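Local coordinates for intracellular protein transport protein USO1 (Saccharomyces cerevisiae S288c, PDB 6LSU) that is required for protein transport from the endoplasmic reticulum to the Golgi complex and is represented here by its globular head region, at residues His419-Arg424 with Asp684-Pro689; Lys116-Leu121 with Asn300-Val305; Asn364-Asn369 with Ser428-Ala433; Lys625-Met630 with Lys668-Asp673. All blocks are in the same frame, centred on the assembly; numbering follows the deposited sequence.

Contact 1: residues His419-Arg424 with Asp684-Pro689; sequences HTFDTR and DSILTP
D422 and T688 join the start of helix 421-435 to the loop 684-689 through a pair of hydrogen bonds that use both carboxylate oxygens. From CB of D422 the chain turns back beside its own backbone N (chi1 -80°), which carries CG out toward the loop, 3.5 Å from OG1 of T688. The carboxylate then forks. OD1 accepts from the backbone N of T688 at 2.8 Å in a fairly straight bond (164°), and OD2 accepts from T688 OG1 at 2.7 Å. Both donors arrive on syn sides, somewhat tilted from the carboxylate plane. Threonine suits this position because its hydroxyl lies on the same side of the residue as its own N-H, matching the spacing of the two oxygens. An alanine in place of D422 would probably leave both donors without these acceptors and let the loop drift from the helix. The site is the first turn of a helix of ARM 7, where T420 is the N-cap and its OG1 weakly accepts from T423 N; the negative side chain of D422, in this first turn, is probably favoured by the helix dipole. Beside the polar pair, I686 O lies at the edge of the F421 ring, 3.7 Å from CE2, while P689 CG approaches the ring obliquely, 3.9 Å from CE2. L687 reaches D422 O with CD2, at 4.0 Å. Farther round the F421 ring lie F515 and P697.

Contact 2: residues Lys116-Leu121 with Asn300-Val305; sequences KYPSPL and NDQRIV
P118 meets V305 and Q302 with its ring directed at the first turns of helix 301-317. V305 presents its two methyls to different parts of the loop. CG2 packs on the proline, 3.7 Å from P118 CA and 3.9 Å from P118 CB, while CG1 reaches back to the carbonyl of K116, 3.9 Å from its O. A branched valine suits this place, since one side chain can touch both the ring and the backbone leading into it. Q302 comes at the ring from another direction, and the two side chains cross obliquely. Its CG is anti to the backbone N (chi1 -173°) and a bend at chi2 (55°) turns CD toward the proline; the fit of the amide oxygen against the ring is doubtful in the model. The amide nitrogen is occupied elsewhere, giving hydrogen bonds to N306 OD1 and N254 OD1. An alanine in place of Q302 would probably leave those two acceptors without this donor. Farther along, L121 lays CG and CD2 against D301, with L121 CD2 3.9 Å from D301 CB; this end of the loop is poorly ordered, so the details of the touch are less certain. N254 of helix 251-264 also touches P118 and V305. The helix itself starts with a classic asparagine N-cap: N300 OD1 accepts from R303 N at 2.8 Å, nearly along the C=O axis. The loop after helix 103-112 packs, through P118, on Q302 and V305 of this N-capped helix of ARM 5.

Contact 3: residues Asn364-Asn369 with Ser428-Ala433; sequences NMVRSN and SRLLKA
R367 and A433 bring the two backbones together, their CA atoms 4.1 Å apart, where the end of helix 354-366 meets the last turns of helix 421-435. The chain leaves the first helix through a type II beta turn from V366 to N369, closed by a weak bond from N369 N to V366 O; S368 takes the third place with a positive phi of 72°. Such close approach calls for a small residue on the facing helix, and A433 supplies it. Its CB lies between two side chains, 4.0 Å from V366 CG2 and 3.7 Å from R367 NH1. V366 CG2 sits between its own backbone N and carbonyl carbon, the crowded position, and from there also meets L430 CD1 at 4.2 Å. R367 folds at chi2 and chi3, and its guanidinium is weakly bonded, edge-on and in plane, from NH2 to N364 OD1. R429 NE lies 5.4 Å from R367 NH1; the like charges probably disfavour each other, but the salt bridge of R429 to D684 may partly offset this. N369 then caps the next helix, its OD1 accepting from A372 N. Across this junction between ARM 6 and ARM 7, V366 also packs on A372 and F376 of helix 370-376, while L430 touches L359, A362 and A363 of helix 354-366 and L408 of helix 404-414, which directly follows strand 399-403.

Contact 4: residues Lys625-Met630 with Lys668-Asp673; sequences KCLVTM and KQFKKD
F670 and M630 meet because chi1 sets CG of each anti to its backbone N, both side chains leave their helices toward the other segment, and a bend at chi3 of M630 (-63°) then swings its methyl CE over the ring. The setting is a roughly antiparallel helix pair at the end of the head's armadillo repeats: helix 622-637, largely within ARM 10, packs against helix 660-673, and their short segments run at 142° with axes 9.7 Å apart. M630 CE sits over one face of F670, 3.8 Å from the ring centroid and offset toward the rim, a CH-pi contact. The sulfur SD lies farther off and oblique, completing a Met-aromatic pair. Methionine fits here because its flexible chain can lay a polarisable end on a flat ring. L627 takes another part of the same ring, its CD2 3.6 Å from F670 CE1. Where the backbones are nearest, C626 is slim enough to bring its CB within 3.7 Å of F670 CB. Other rings complete the aromatic surroundings: F676 stacks with F670, and F709 of helix 703-711 meets it edge-to-face. L627 meanwhile packs on I580, L583 and I587 of helix 577-590. Within the first helix, the carbonyl O of K625 is gripped twice from opposite faces of its plane, by T629 N at 3.0 Å and by T629 OG1 at 2.6 Å.

How the contacts relate
From the N terminus, contact 2 comes first, bringing the start of helix 301-317 back to the loop after helix 103-112 and closing a stretch of nearly 180 residues. Contact 3 opens only after that, joining helix 354-366 to helix 421-435. Before it closes, contact 1 has opened at the start of the same helix, so the two cross; the far partner of contact 1 is the late loop 684-689. Helix 421-435 thus serves both, and L687 of contact 1 touches R429 of contact 3. Contact 4 is nested inside the long loop closed by contact 1, pairing helices 622-637 and 660-673 about 45 Å, centre to centre, from contact 2.

Contact 1: residues His419-Arg424 with Asp684-Pro689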
loop_
_atom_site.group_PDB
_atom_site.type_symbol
_atom_site.label_atom_id
_atom_site.label_comp_id
_atom_site.label_asym_id
_atom_site.label_seq_id
_atom_site.Cartn_x
_atom_site.Cartn_y
_atom_site.Cartn_z
ATOM N N HIS A 419 13.220 14.381 0.214
ATOM C CA HIS A 419 12.139 13.350 0.105
ATOM C C HIS A 419 12.681 11.932 -0.096
ATOM O O HIS A 419 13.770 11.759 -0.646
ATOM C CB HIS A 419 11.155 13.668 -1.031
ATOM C CG HIS A 419 10.324 14.870 -0.741
ATOM N ND1 HIS A 419 9.758 15.089 0.489
ATOM C CD2 HIS A 419 9.964 15.916 -1.505
ATOM C CE1 HIS A 419 9.095 16.221 0.485
ATOM N NE2 HIS A 419 9.199 16.748 -0.727
ATOM N N THR A 420 11.953 10.938 0.368
ATOM C CA THR A 420 12.378 9.530 0.276
ATOM C C THR A 420 12.173 9.027 -1.167
ATOM O O THR A 420 11.405 9.571 -1.992
ATOM C CB THR A 420 11.653 8.642 1.282
ATOM O OG1 THR A 420 10.286 8.655 0.862
ATOM C CG2 THR A 420 11.827 9.119 2.707
ATOM N N PHE A 421 12.865 7.977 -1.487
ATOM C CA PHE A 421 12.744 7.349 -2.810
ATOM C C PHE A 421 11.285 6.978 -3.018
ATOM O O PHE A 421 10.803 7.281 -4.099
ATOM C CB PHE A 421 13.698 6.161 -2.929
ATOM C CG PHE A 421 13.678 5.463 -4.262
ATOM C CD1 PHE A 421 14.144 6.108 -5.405
ATOM C CD2 PHE A 421 13.116 4.209 -4.391
ATOM C CE1 PHE A 421 14.112 5.481 -6.647
ATOM C CE2 PHE A 421 13.066 3.576 -5.621
ATOM C CZ PHE A 421 13.612 4.185 -6.737
ATOM N N ASP A 422 10.631 6.406 -2.014
ATOM C CA ASP A 422 9.205 5.971 -2.029
ATOM C C ASP A 422 8.285 7.116 -2.494
ATOM O O ASP A 422 7.493 6.865 -3.405
ATOM C CB ASP A 422 8.812 5.365 -0.682
ATOM C CG ASP A 422 9.274 3.918 -0.529
ATOM O OD1 ASP A 422 9.931 3.372 -1.474
ATOM O OD2 ASP A 422 8.953 3.333 0.516
ATOM N N THR A 423 8.430 8.327 -1.927
ATOM C CA THR A 423 7.678 9.529 -2.367
ATOM C C THR A 423 7.927 9.727 -3.858
ATOM O O THR A 423 6.977 9.779 -4.644
ATOM C CB THR A 423 8.035 10.763 -1.534
ATOM O OG1 THR A 423 7.487 10.685 -0.223
ATOM C CG2 THR A 423 7.543 12.072 -2.109
ATOM N N ARG A 424 9.179 9.793 -4.276
ATOM C CA ARG A 424 9.560 9.958 -5.708
ATOM C C ARG A 424 8.911 8.885 -6.574
ATOM O O ARG A 424 8.483 9.176 -7.702
ATOM C CB ARG A 424 11.082 9.949 -5.842
ATOM C CG ARG A 424 11.716 11.174 -5.190
ATOM C CD ARG A 424 13.211 11.161 -5.250
ATOM N NE ARG A 424 13.595 11.481 -6.607
ATOM C CZ ARG A 424 14.783 11.241 -7.161
ATOM N NH1 ARG A 424 15.751 10.674 -6.461
ATOM N NH2 ARG A 424 15.007 11.618 -8.403
ATOM N N ASP A 684 4.734 -3.459 -9.962
ATOM C CA ASP A 684 4.595 -2.372 -8.948
ATOM C C ASP A 684 5.267 -2.733 -7.608
ATOM O O ASP A 684 4.830 -2.197 -6.576
ATOM C CB ASP A 684 3.117 -1.991 -8.769
ATOM C CG ASP A 684 2.570 -1.067 -9.853
ATOM O OD1 ASP A 684 3.270 -0.078 -10.200
ATOM O OD2 ASP A 684 1.445 -1.332 -10.340
ATOM N N SER A 685 6.347 -3.518 -7.607
ATOM C CA SER A 685 7.154 -3.795 -6.387
ATOM C C SER A 685 8.540 -3.142 -6.508
ATOM O O SER A 685 9.557 -3.809 -6.191
ATOM C CB SER A 685 7.241 -5.274 -6.112
ATOM O OG SER A 685 6.044 -5.942 -6.498
ATOM N N ILE A 686 8.565 -1.878 -6.951
ATOM C CA ILE A 686 9.767 -0.984 -7.010
ATOM C C ILE A 686 9.691 -0.003 -5.820
ATOM O O ILE A 686 10.649 0.770 -5.586
ATOM C CB ILE A 686 9.866 -0.292 -8.393
ATOM C CG1 ILE A 686 10.864 0.870 -8.391
ATOM C CG2 ILE A 686 8.484 0.132 -8.894
ATOM C CD1 ILE A 686 10.711 1.837 -9.541
ATOM N N LEU A 687 8.591 -0.036 -5.062
ATOM C CA LEU A 687 8.474 0.677 -3.767
ATOM C C LEU A 687 9.260 -0.101 -2.720
ATOM O O LEU A 687 9.298 -1.357 -2.835
ATOM C CB LEU A 687 6.999 0.749 -3.374
ATOM C CG LEU A 687 6.180 1.806 -4.104
ATOM C CD1 LEU A 687 4.781 1.284 -4.372
ATOM C CD2 LEU A 687 6.153 3.117 -3.325
ATOM N N THR A 688 9.852 0.609 -1.754
ATOM C CA THR A 688 10.594 0.027 -0.598
ATOM C C THR A 688 11.481 -1.097 -1.128
ATOM O O THR A 688 11.293 -2.267 -0.800
ATOM C CB THR A 688 9.615 -0.392 0.515
ATOM O OG1 THR A 688 8.646 0.648 0.675
ATOM C CG2 THR A 688 10.277 -0.627 1.854
ATOM N N PRO A 689 12.445 -0.757 -2.007
ATOM C CA PRO A 689 13.379 -1.733 -2.586
ATOM C C PRO A 689 14.639 -1.928 -1.728
ATOM O O PRO A 689 14.854 -1.096 -0.831
ATOM C CB PRO A 689 13.773 -0.999 -3.868
ATOM C CG PRO A 689 13.903 0.436 -3.382
ATOM C CD PRO A 689 12.713 0.617 -2.466
#

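Contact 2: residues Lys116-Leu121 with Asn300-Val305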
loop_
_atom_site.group_PDB
_atom_site.type_symbol
_atom_site.label_atom_id
_atom_site.label_comp_id
_atom_site.label_asym_id
_atom_site.label_seq_id
_atom_site.Cartn_x
_atom_site.Cartn_y
_atom_site.Cartn_z
ATOM N N LYS A 116 -4.676 -3.914 10.913
ATOM C CA LYS A 116 -3.270 -3.458 10.722
ATOM C C LYS A 116 -3.018 -2.431 11.816
ATOM O O LYS A 116 -3.727 -1.402 11.857
ATOM C CB LYS A 116 -3.017 -2.866 9.323
ATOM C CG LYS A 116 -3.324 -3.786 8.139
ATOM C CD LYS A 116 -4.813 -3.984 7.876
ATOM C CE LYS A 116 -5.160 -5.235 7.088
ATOM N NZ LYS A 116 -6.625 -5.481 7.086
ATOM N N TYR A 117 -2.107 -2.750 12.728
ATOM C CA TYR A 117 -1.922 -1.968 13.972
ATOM C C TYR A 117 -0.504 -1.398 13.971
ATOM O O TYR A 117 0.301 -1.793 13.117
ATOM C CB TYR A 117 -2.402 -2.829 15.147
ATOM C CG TYR A 117 -3.878 -2.639 15.392
ATOM C CD1 TYR A 117 -4.818 -3.293 14.608
ATOM C CD2 TYR A 117 -4.327 -1.719 16.342
ATOM C CE1 TYR A 117 -6.173 -3.070 14.787
ATOM C CE2 TYR A 117 -5.682 -1.495 16.539
ATOM C CZ TYR A 117 -6.603 -2.180 15.753
ATOM O OH TYR A 117 -7.951 -2.053 15.865
ATOM N N PRO A 118 -0.186 -0.395 14.842
ATOM C CA PRO A 118 1.151 0.195 14.890
ATOM C C PRO A 118 2.179 -0.877 15.263
ATOM O O PRO A 118 2.356 -1.084 16.481
ATOM C CB PRO A 118 1.123 1.240 16.021
ATOM C CG PRO A 118 -0.340 1.425 16.349
ATOM C CD PRO A 118 -1.051 0.153 15.904
ATOM N N SER A 119 2.778 -1.511 14.233
ATOM C CA SER A 119 3.682 -2.695 14.326
ATOM C C SER A 119 4.757 -2.404 15.370
ATOM O O SER A 119 4.943 -3.192 16.301
ATOM C CB SER A 119 4.301 -3.093 12.980
ATOM O OG SER A 119 3.396 -2.909 11.896
ATOM N N PRO A 120 5.445 -1.237 15.286
ATOM C CA PRO A 120 6.432 -0.865 16.300
ATOM C C PRO A 120 5.812 -0.965 17.706
ATOM O O PRO A 120 6.370 -1.646 18.546
ATOM C CB PRO A 120 6.833 0.579 15.928
ATOM C CG PRO A 120 6.478 0.715 14.453
ATOM C CD PRO A 120 5.279 -0.190 14.255
ATOM N N LEU A 121 4.634 -0.354 17.889
ATOM C CA LEU A 121 3.974 -0.124 19.206
ATOM C C LEU A 121 3.400 -1.417 19.798
ATOM O O LEU A 121 3.045 -1.386 20.989
ATOM C CB LEU A 121 2.846 0.902 19.050
ATOM C CG LEU A 121 3.246 2.290 18.547
ATOM C CD1 LEU A 121 2.465 3.359 19.294
ATOM C CD2 LEU A 121 4.746 2.542 18.677
ATOM N N ASN A 300 3.018 11.031 15.589
ATOM C CA ASN A 300 3.559 9.843 16.272
ATOM C C ASN A 300 3.038 8.628 15.525
ATOM O O ASN A 300 2.236 8.821 14.614
ATOM C CB ASN A 300 3.149 9.825 17.734
ATOM C CG ASN A 300 1.663 9.619 17.967
ATOM O OD1 ASN A 300 0.935 8.995 17.164
ATOM N ND2 ASN A 300 1.220 10.070 19.123
ATOM N N ASP A 301 3.502 7.451 15.903
ATOM C CA ASP A 301 3.292 6.186 15.171
ATOM C C ASP A 301 1.795 5.880 15.134
ATOM O O ASP A 301 1.292 5.434 14.139
ATOM C CB ASP A 301 4.102 5.077 15.840
ATOM C CG ASP A 301 5.570 5.098 15.465
ATOM O OD1 ASP A 301 5.856 5.322 14.277
ATOM O OD2 ASP A 301 6.405 4.930 16.343
ATOM N N GLN A 302 1.065 6.181 16.193
ATOM C CA GLN A 302 -0.377 5.871 16.229
ATOM C C GLN A 302 -1.121 6.758 15.214
ATOM O O GLN A 302 -2.024 6.223 14.437
ATOM C CB GLN A 302 -0.911 6.008 17.641
ATOM C CG GLN A 302 -2.344 5.536 17.775
ATOM C CD GLN A 302 -2.492 4.118 17.275
ATOM O OE1 GLN A 302 -1.959 3.200 17.869
ATOM N NE2 GLN A 302 -3.261 3.891 16.218
ATOM N N ARG A 303 -0.805 8.066 15.200
ATOM C CA ARG A 303 -1.559 8.989 14.296
ATOM C C ARG A 303 -1.193 8.705 12.842
ATOM O O ARG A 303 -2.093 8.760 11.993
ATOM C CB ARG A 303 -1.261 10.423 14.674
ATOM C CG ARG A 303 -1.620 10.676 16.128
ATOM C CD ARG A 303 -1.082 11.961 16.607
ATOM N NE ARG A 303 -1.626 12.161 17.917
ATOM C CZ ARG A 303 -1.732 13.317 18.504
ATOM N NH1 ARG A 303 -1.282 14.396 17.905
ATOM N NH2 ARG A 303 -2.299 13.363 19.683
ATOM N N ILE A 304 0.052 8.298 12.595
ATOM C CA ILE A 304 0.527 7.855 11.247
ATOM C C ILE A 304 -0.313 6.673 10.764
ATOM O O ILE A 304 -0.806 6.709 9.600
ATOM C CB ILE A 304 2.026 7.500 11.250
ATOM C CG1 ILE A 304 2.838 8.809 11.351
ATOM C CG2 ILE A 304 2.417 6.663 10.015
ATOM C CD1 ILE A 304 4.335 8.619 11.626
ATOM N N VAL A 305 -0.454 5.656 11.628
ATOM C CA VAL A 305 -1.248 4.435 11.322
ATOM C C VAL A 305 -2.716 4.823 11.144
ATOM O O VAL A 305 -3.321 4.277 10.255
ATOM C CB VAL A 305 -1.095 3.372 12.419
ATOM C CG1 VAL A 305 -1.942 2.109 12.118
ATOM C CG2 VAL A 305 0.353 2.979 12.635
#

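Contact 3: residues Asn364-Asn369 with Ser428-Ala433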
loop_
_atom_site.group_PDB
_atom_site.type_symbol
_atom_site.label_atom_id
_atom_site.label_comp_id
_atom_site.label_asym_id
_atom_site.label_seq_id
_atom_site.Cartn_x
_atom_site.Cartn_y
_atom_site.Cartn_z
ATOM N N ASN A 364 -5.064 6.099 -7.262
ATOM C CA ASN A 364 -6.261 5.230 -7.383
ATOM C C ASN A 364 -7.526 6.059 -7.694
ATOM O O ASN A 364 -8.296 5.696 -8.563
ATOM C CB ASN A 364 -6.458 4.452 -6.107
ATOM C CG ASN A 364 -5.517 3.280 -6.018
ATOM O OD1 ASN A 364 -5.272 2.581 -7.012
ATOM N ND2 ASN A 364 -5.085 3.038 -4.785
ATOM N N MET A 365 -7.637 7.229 -7.099
ATOM C CA MET A 365 -8.760 8.161 -7.336
ATOM C C MET A 365 -8.870 8.650 -8.800
ATOM O O MET A 365 -10.027 8.932 -9.229
ATOM C CB MET A 365 -8.617 9.370 -6.408
ATOM C CG MET A 365 -8.687 8.943 -4.924
ATOM S SD MET A 365 -9.152 10.367 -3.982
ATOM C CE MET A 365 -7.754 10.571 -2.914
ATOM N N VAL A 366 -7.772 8.770 -9.561
ATOM C CA VAL A 366 -7.806 9.474 -10.889
ATOM C C VAL A 366 -7.458 8.532 -12.030
ATOM O O VAL A 366 -7.743 8.848 -13.175
ATOM C CB VAL A 366 -6.895 10.696 -10.924
ATOM C CG1 VAL A 366 -7.160 11.622 -9.775
ATOM C CG2 VAL A 366 -5.447 10.307 -10.945
ATOM N N ARG A 367 -6.902 7.380 -11.725
ATOM C CA ARG A 367 -6.423 6.466 -12.771
ATOM C C ARG A 367 -7.517 6.220 -13.804
ATOM O O ARG A 367 -8.515 5.631 -13.465
ATOM C CB ARG A 367 -6.008 5.144 -12.127
ATOM C CG ARG A 367 -5.388 4.174 -13.139
ATOM C CD ARG A 367 -4.262 3.290 -12.633
ATOM N NE ARG A 367 -4.430 3.073 -11.202
ATOM C CZ ARG A 367 -3.576 3.436 -10.265
ATOM N NH1 ARG A 367 -2.442 3.989 -10.595
ATOM N NH2 ARG A 367 -3.858 3.258 -8.993
ATOM N N SER A 368 -7.319 6.624 -15.040
ATOM C CA SER A 368 -8.156 6.178 -16.200
ATOM C C SER A 368 -9.569 6.787 -16.217
ATOM O O SER A 368 -10.477 6.119 -16.663
ATOM C CB SER A 368 -8.256 4.688 -16.190
ATOM O OG SER A 368 -7.416 4.205 -17.194
ATOM N N ASN A 369 -9.734 7.998 -15.701
ATOM C CA ASN A 369 -11.037 8.671 -15.517
ATOM C C ASN A 369 -10.806 10.066 -16.074
ATOM O O ASN A 369 -10.219 10.860 -15.295
ATOM C CB ASN A 369 -11.383 8.677 -14.035
ATOM C CG ASN A 369 -12.739 9.259 -13.705
ATOM O OD1 ASN A 369 -13.121 10.340 -14.184
ATOM N ND2 ASN A 369 -13.448 8.561 -12.834
ATOM N N SER A 428 5.770 9.367 -9.453
ATOM C CA SER A 428 5.836 8.761 -10.798
ATOM C C SER A 428 4.530 7.992 -11.065
ATOM O O SER A 428 3.984 8.129 -12.098
ATOM C CB SER A 428 7.050 7.865 -10.912
ATOM O OG SER A 428 6.956 6.965 -11.999
ATOM N N ARG A 429 4.059 7.219 -10.116
ATOM C CA ARG A 429 2.823 6.418 -10.251
ATOM C C ARG A 429 1.583 7.333 -10.357
ATOM O O ARG A 429 0.688 6.982 -11.146
ATOM C CB ARG A 429 2.720 5.460 -9.069
ATOM C CG ARG A 429 3.864 4.459 -9.035
ATOM C CD ARG A 429 3.571 3.154 -9.737
ATOM N NE ARG A 429 2.512 2.570 -8.941
ATOM C CZ ARG A 429 2.674 1.695 -7.951
ATOM N NH1 ARG A 429 3.876 1.213 -7.663
ATOM N NH2 ARG A 429 1.610 1.281 -7.276
ATOM N N LEU A 430 1.557 8.475 -9.663
ATOM C CA LEU A 430 0.407 9.405 -9.697
ATOM C C LEU A 430 0.357 10.061 -11.068
ATOM O O LEU A 430 -0.731 10.044 -11.679
ATOM C CB LEU A 430 0.516 10.447 -8.572
ATOM C CG LEU A 430 -0.547 11.532 -8.576
ATOM C CD1 LEU A 430 -1.947 10.977 -8.742
ATOM C CD2 LEU A 430 -0.458 12.353 -7.317
ATOM N N LEU A 431 1.515 10.533 -11.555
ATOM C CA LEU A 431 1.653 11.088 -12.918
ATOM C C LEU A 431 1.160 10.058 -13.921
ATOM O O LEU A 431 0.536 10.471 -14.969
ATOM C CB LEU A 431 3.129 11.436 -13.187
ATOM C CG LEU A 431 3.547 12.825 -12.714
ATOM C CD1 LEU A 431 5.056 12.935 -12.684
ATOM C CD2 LEU A 431 2.966 13.910 -13.604
ATOM N N LYS A 432 1.503 8.791 -13.749
ATOM C CA LYS A 432 1.085 7.792 -14.773
ATOM C C LYS A 432 -0.438 7.594 -14.662
ATOM O O LYS A 432 -1.050 7.294 -15.662
ATOM C CB LYS A 432 1.881 6.509 -14.593
ATOM C CG LYS A 432 3.360 6.641 -14.900
ATOM C CD LYS A 432 3.998 5.283 -14.886
ATOM C CE LYS A 432 5.486 5.297 -14.712
ATOM N NZ LYS A 432 5.953 3.902 -14.661
ATOM N N ALA A 433 -1.011 7.738 -13.461
ATOM C CA ALA A 433 -2.450 7.569 -13.206
ATOM C C ALA A 433 -3.160 8.748 -13.904
ATOM O O ALA A 433 -4.195 8.598 -14.660
ATOM C CB ALA A 433 -2.710 7.549 -11.727
#

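Contact 4: residues Lys625-Met630 with Lys668-Asp673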
loop_
_atom_site.group_PDB
_atom_site.type_symbol
_atom_site.label_atom_id
_atom_site.label_comp_id
_atom_site.label_asym_id
_atom_site.label_seq_id
_atom_site.Cartn_x
_atom_site.Cartn_y
_atom_site.Cartn_z
ATOM N N LYS A 625 28.097 -3.422 -21.725
ATOM C CA LYS A 625 28.654 -4.015 -22.955
ATOM C C LYS A 625 27.495 -4.661 -23.717
ATOM O O LYS A 625 27.389 -4.388 -24.936
ATOM C CB LYS A 625 29.860 -4.881 -22.582
ATOM C CG LYS A 625 30.124 -6.125 -23.414
ATOM C CD LYS A 625 31.343 -6.851 -22.897
ATOM C CE LYS A 625 31.263 -8.357 -23.044
ATOM N NZ LYS A 625 32.349 -9.019 -22.271
ATOM N N CYS A 626 26.625 -5.431 -23.059
ATOM C CA CYS A 626 25.506 -6.122 -23.773
ATOM C C CYS A 626 24.457 -5.082 -24.245
ATOM O O CYS A 626 23.854 -5.258 -25.339
ATOM C CB CYS A 626 24.874 -7.211 -22.910
ATOM S SG CYS A 626 26.017 -8.532 -22.362
ATOM N N LEU A 627 24.239 -3.998 -23.481
ATOM C CA LEU A 627 23.196 -2.998 -23.824
ATOM C C LEU A 627 23.633 -2.198 -25.042
ATOM O O LEU A 627 22.758 -2.018 -25.990
ATOM C CB LEU A 627 22.899 -2.091 -22.625
ATOM C CG LEU A 627 21.964 -2.710 -21.585
ATOM C CD1 LEU A 627 21.695 -1.722 -20.448
ATOM C CD2 LEU A 627 20.673 -3.160 -22.252
ATOM N N VAL A 628 24.899 -1.742 -25.040
ATOM C CA VAL A 628 25.555 -1.155 -26.243
ATOM C C VAL A 628 25.395 -2.136 -27.406
ATOM O O VAL A 628 25.023 -1.708 -28.459
ATOM C CB VAL A 628 27.039 -0.799 -26.045
ATOM C CG1 VAL A 628 27.643 -0.379 -27.378
ATOM C CG2 VAL A 628 27.222 0.322 -25.038
ATOM N N THR A 629 25.718 -3.403 -27.222
ATOM C CA THR A 629 25.664 -4.416 -28.315
ATOM C C THR A 629 24.218 -4.478 -28.792
ATOM O O THR A 629 23.987 -4.461 -30.003
ATOM C CB THR A 629 26.139 -5.791 -27.845
ATOM O OG1 THR A 629 27.423 -5.618 -27.246
ATOM C CG2 THR A 629 26.124 -6.835 -28.945
ATOM N N MET A 630 23.277 -4.551 -27.849
ATOM C CA MET A 630 21.821 -4.674 -28.143
ATOM C C MET A 630 21.339 -3.457 -28.967
ATOM O O MET A 630 20.558 -3.605 -29.969
ATOM C CB MET A 630 21.036 -4.737 -26.844
ATOM C CG MET A 630 19.700 -5.398 -27.043
ATOM S SD MET A 630 18.676 -5.277 -25.575
ATOM C CE MET A 630 19.691 -6.204 -24.420
ATOM N N LYS A 668 22.178 -13.309 -25.103
ATOM C CA LYS A 668 21.933 -14.464 -24.203
ATOM C C LYS A 668 22.609 -14.183 -22.860
ATOM O O LYS A 668 22.055 -14.575 -21.851
ATOM C CB LYS A 668 22.454 -15.764 -24.824
ATOM C CG LYS A 668 21.941 -17.047 -24.181
ATOM C CD LYS A 668 21.754 -18.186 -25.167
ATOM C CE LYS A 668 20.967 -19.344 -24.584
ATOM N NZ LYS A 668 20.295 -20.128 -25.646
ATOM N N GLN A 669 23.753 -13.498 -22.842
ATOM C CA GLN A 669 24.509 -13.315 -21.581
ATOM C C GLN A 669 23.807 -12.246 -20.752
ATOM O O GLN A 669 23.959 -12.274 -19.494
ATOM C CB GLN A 669 25.975 -12.929 -21.786
ATOM C CG GLN A 669 26.686 -12.722 -20.450
ATOM C CD GLN A 669 28.192 -12.629 -20.507
ATOM O OE1 GLN A 669 28.754 -11.753 -21.171
ATOM N NE2 GLN A 669 28.852 -13.509 -19.757
ATOM N N PHE A 670 23.095 -11.329 -21.419
ATOM C CA PHE A 670 22.379 -10.190 -20.784
ATOM C C PHE A 670 21.198 -10.709 -19.951
ATOM O O PHE A 670 21.018 -10.237 -18.810
ATOM C CB PHE A 670 21.893 -9.199 -21.846
ATOM C CG PHE A 670 21.061 -8.063 -21.306
ATOM C CD1 PHE A 670 21.643 -7.049 -20.559
ATOM C CD2 PHE A 670 19.687 -8.055 -21.482
ATOM C CE1 PHE A 670 20.875 -6.010 -20.056
ATOM C CE2 PHE A 670 18.922 -7.024 -20.963
ATOM C CZ PHE A 670 19.517 -5.990 -20.274
ATOM N N LYS A 671 20.417 -11.623 -20.535
ATOM C CA LYS A 671 19.284 -12.310 -19.866
ATOM C C LYS A 671 19.814 -13.055 -18.633
ATOM O O LYS A 671 19.242 -12.847 -17.556
ATOM C CB LYS A 671 18.541 -13.234 -20.848
ATOM C CG LYS A 671 17.099 -13.576 -20.473
ATOM C CD LYS A 671 16.761 -13.313 -18.993
ATOM C CE LYS A 671 15.396 -13.787 -18.527
ATOM N NZ LYS A 671 14.306 -12.862 -18.929
ATOM N N LYS A 672 20.891 -13.843 -18.746
ATOM C CA LYS A 672 21.256 -14.853 -17.705
ATOM C C LYS A 672 22.327 -14.366 -16.718
ATOM O O LYS A 672 22.326 -14.886 -15.618
ATOM C CB LYS A 672 21.737 -16.171 -18.319
ATOM C CG LYS A 672 21.004 -16.655 -19.565
ATOM C CD LYS A 672 19.530 -17.011 -19.394
ATOM C CE LYS A 672 19.226 -18.015 -18.294
ATOM N NZ LYS A 672 18.564 -17.385 -17.125
ATOM N N ASP A 673 23.222 -13.443 -17.057
ATOM C CA ASP A 673 24.458 -13.233 -16.245
ATOM C C ASP A 673 24.736 -11.740 -15.976
ATOM O O ASP A 673 25.868 -11.420 -15.569
ATOM C CB ASP A 673 25.658 -13.931 -16.907
ATOM C CG ASP A 673 26.843 -14.187 -15.988
ATOM O OD1 ASP A 673 26.690 -14.030 -14.751
ATOM O OD2 ASP A 673 27.918 -14.545 -16.517
#